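Local coordinates for protein endo-beta-1,2-glucanase (Talaromyces funiculosus, PDB 6IMV) that hydrolyses beta-1,2-glucan chains from within as an endo-acting glycoside hydrolase, and binds sophorose, a beta-1,2-linked glucose disaccharide, at residues N48-S53 with L431-K436. Sequence-based numbering, arbitrary orientation.
Sequences NISYNS and LTWDSK. With BGC (beta-D-glucopyranose), chain I.
Trp433 reaches across to Ser50 with the edge of its indole. NE1 donates to the backbone O of Ser50 at 2.9 Å. The acceptor lies close to the ring plane, only 5° out of it. The bond is moderately bent, with an N-H...O angle of 149°. CG of Trp433 stands anti to its own carbonyl carbon (chi1 -71°), which carries the indole away from the helix start and over to the loop. Alongside the bond, CB of Ser50 sits above the plane of the indole but beyond its edge, 3.7 Å from CZ2 of Trp433 and nearly as close to NE1 and CE2. OG of Ser50 instead bonds to the backbone O of Phe44. This is the tight, buried part of the contact. Lys82, Leu85 and Gln86 of helix 80-94 also touch the indole.

The Ile49 side is looser. Its CG2 meets CD1 of Leu431 at 4.1 Å, methyl to methyl, and Ile49 is partly exposed.

Strand 57-64 bridges the two segments by backbone bonds, to Ser50 through Tyr59 and to Leu431 through Thr62. Thr432 then N-caps helix 433-443: its OG1 accepts from N of Ser435 at 3.2 Å. Thr432 and Asp434 line the glucose pocket, with CG2 of Thr432 3.9 Å from O4 of the sugar. A leucine in place of Trp433 would probably leave the carbonyl of Ser50 without this donor and open a gap beside CB of Ser50. The chemistry thus implies that one indole N-H, backed by apolar contact, ties the loop at Ser50, itself buried, to the helix start lining the sugar pocket.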
# COMPACT_ATOMS: atom_id res chain seq x y z
N ASN A 48 -19.10 -6.57 -3.33
CA ASN A 48 -19.75 -5.26 -3.49
C ASN A 48 -19.23 -4.25 -2.45
O ASN A 48 -19.67 -3.10 -2.47
CB ASN A 48 -21.28 -5.35 -3.43
CG ASN A 48 -21.90 -5.71 -4.76
OD1 ASN A 48 -21.92 -6.88 -5.14
ND2 ASN A 48 -22.42 -4.73 -5.47
N ILE A 49 -18.33 -4.66 -1.56
CA ILE A 49 -17.73 -3.74 -0.60
C ILE A 49 -16.29 -3.43 -1.03
O ILE A 49 -15.95 -2.26 -1.21
CB ILE A 49 -17.78 -4.32 0.83
CG1 ILE A 49 -19.21 -4.67 1.27
CG2 ILE A 49 -17.11 -3.36 1.81
CD1 ILE A 49 -20.15 -3.50 1.35
N SER A 50 -15.46 -4.48 -1.17
CA SER A 50 -14.03 -4.32 -1.47
C SER A 50 -13.63 -5.05 -2.76
O SER A 50 -12.57 -4.77 -3.31
CB SER A 50 -13.17 -4.80 -0.33
OG SER A 50 -13.32 -6.20 -0.12
N TYR A 51 -14.44 -6.03 -3.21
CA TYR A 51 -14.12 -6.74 -4.43
C TYR A 51 -15.39 -7.29 -5.09
O TYR A 51 -16.48 -7.29 -4.51
CB TYR A 51 -13.08 -7.83 -4.17
CG TYR A 51 -13.59 -9.07 -3.47
CD1 TYR A 51 -13.90 -9.07 -2.12
CD2 TYR A 51 -13.74 -10.26 -4.18
CE1 TYR A 51 -14.35 -10.22 -1.48
CE2 TYR A 51 -14.21 -11.40 -3.56
CZ TYR A 51 -14.51 -11.39 -2.21
OH TYR A 51 -14.96 -12.53 -1.63
N ASN A 52 -15.23 -7.71 -6.34
CA ASN A 52 -16.25 -8.36 -7.14
C ASN A 52 -15.97 -9.87 -7.08
O ASN A 52 -14.99 -10.31 -7.64
CB ASN A 52 -16.22 -7.80 -8.56
CG ASN A 52 -17.28 -8.37 -9.48
OD1 ASN A 52 -17.78 -9.48 -9.24
ND2 ASN A 52 -17.60 -7.65 -10.54
N SER A 53 -16.82 -10.64 -6.39
CA SER A 53 -16.61 -12.09 -6.24
C SER A 53 -16.80 -12.83 -7.57
O SER A 53 -16.31 -13.95 -7.74
CB SER A 53 -17.49 -12.65 -5.17
OG SER A 53 -18.83 -12.26 -5.41
N LEU A 431 -14.61 3.63 2.68
CA LEU A 431 -13.65 2.55 2.89
C LEU A 431 -12.80 2.40 1.61
O LEU A 431 -13.37 2.36 0.53
CB LEU A 431 -14.39 1.24 3.15
CG LEU A 431 -15.59 1.30 4.10
CD1 LEU A 431 -16.38 0.01 4.01
CD2 LEU A 431 -15.15 1.58 5.53
N THR A 432 -11.47 2.30 1.75
CA THR A 432 -10.61 1.93 0.63
C THR A 432 -9.55 0.92 1.10
O THR A 432 -9.22 0.88 2.29
CB THR A 432 -9.93 3.15 -0.00
OG1 THR A 432 -9.03 3.72 0.95
CG2 THR A 432 -10.91 4.20 -0.47
N TRP A 433 -9.03 0.13 0.15
CA TRP A 433 -7.90 -0.77 0.42
C TRP A 433 -6.73 0.03 0.98
O TRP A 433 -6.12 -0.39 1.98
CB TRP A 433 -7.47 -1.53 -0.84
CG TRP A 433 -8.44 -2.57 -1.28
CD1 TRP A 433 -9.53 -2.38 -2.07
CD2 TRP A 433 -8.45 -3.97 -0.93
NE1 TRP A 433 -10.20 -3.55 -2.26
CE2 TRP A 433 -9.56 -4.55 -1.57
CE3 TRP A 433 -7.62 -4.78 -0.15
CZ2 TRP A 433 -9.87 -5.90 -1.44
CZ3 TRP A 433 -7.93 -6.12 -0.02
CH2 TRP A 433 -9.05 -6.67 -0.65
N ASP A 434 -6.43 1.16 0.33
CA ASP A 434 -5.28 2.01 0.67
C ASP A 434 -5.33 2.45 2.14
O ASP A 434 -4.30 2.43 2.82
CB ASP A 434 -5.17 3.21 -0.28
CG ASP A 434 -4.53 2.90 -1.63
OD1 ASP A 434 -5.05 2.04 -2.35
OD2 ASP A 434 -3.53 3.55 -1.99
N SER A 435 -6.52 2.84 2.64
CA SER A 435 -6.63 3.42 4.00
C SER A 435 -6.84 2.35 5.08
O SER A 435 -6.90 2.68 6.26
CB SER A 435 -7.73 4.47 4.09
OG SER A 435 -9.01 3.88 4.14
N LYS A 436 -6.94 1.07 4.70
CA LYS A 436 -7.35 0.03 5.65
C LYS A 436 -6.43 -1.19 5.61
O LYS A 436 -5.97 -1.67 6.65
CB LYS A 436 -8.79 -0.39 5.35
CG LYS A 436 -9.84 0.66 5.66
CD LYS A 436 -11.22 0.28 5.15
CE LYS A 436 -11.81 -0.94 5.82
NZ LYS A 436 -11.86 -0.76 7.29
C2 BGC I . -8.25 8.27 -6.38
C3 BGC I . -9.37 7.90 -5.40
C4 BGC I . -9.00 6.66 -4.54
C5 BGC I . -7.59 6.82 -3.97
C6 BGC I . -7.12 5.60 -3.17
C1 BGC I . -6.90 8.33 -5.67
O1 BGC I . -5.81 8.64 -6.54
O2 BGC I . -8.52 9.55 -6.92
O3 BGC I . -10.59 7.66 -6.09
O4 BGC I . -9.96 6.46 -3.48
O5 BGC I . -6.66 7.08 -5.03
O6 BGC I . -7.01 4.49 -4.04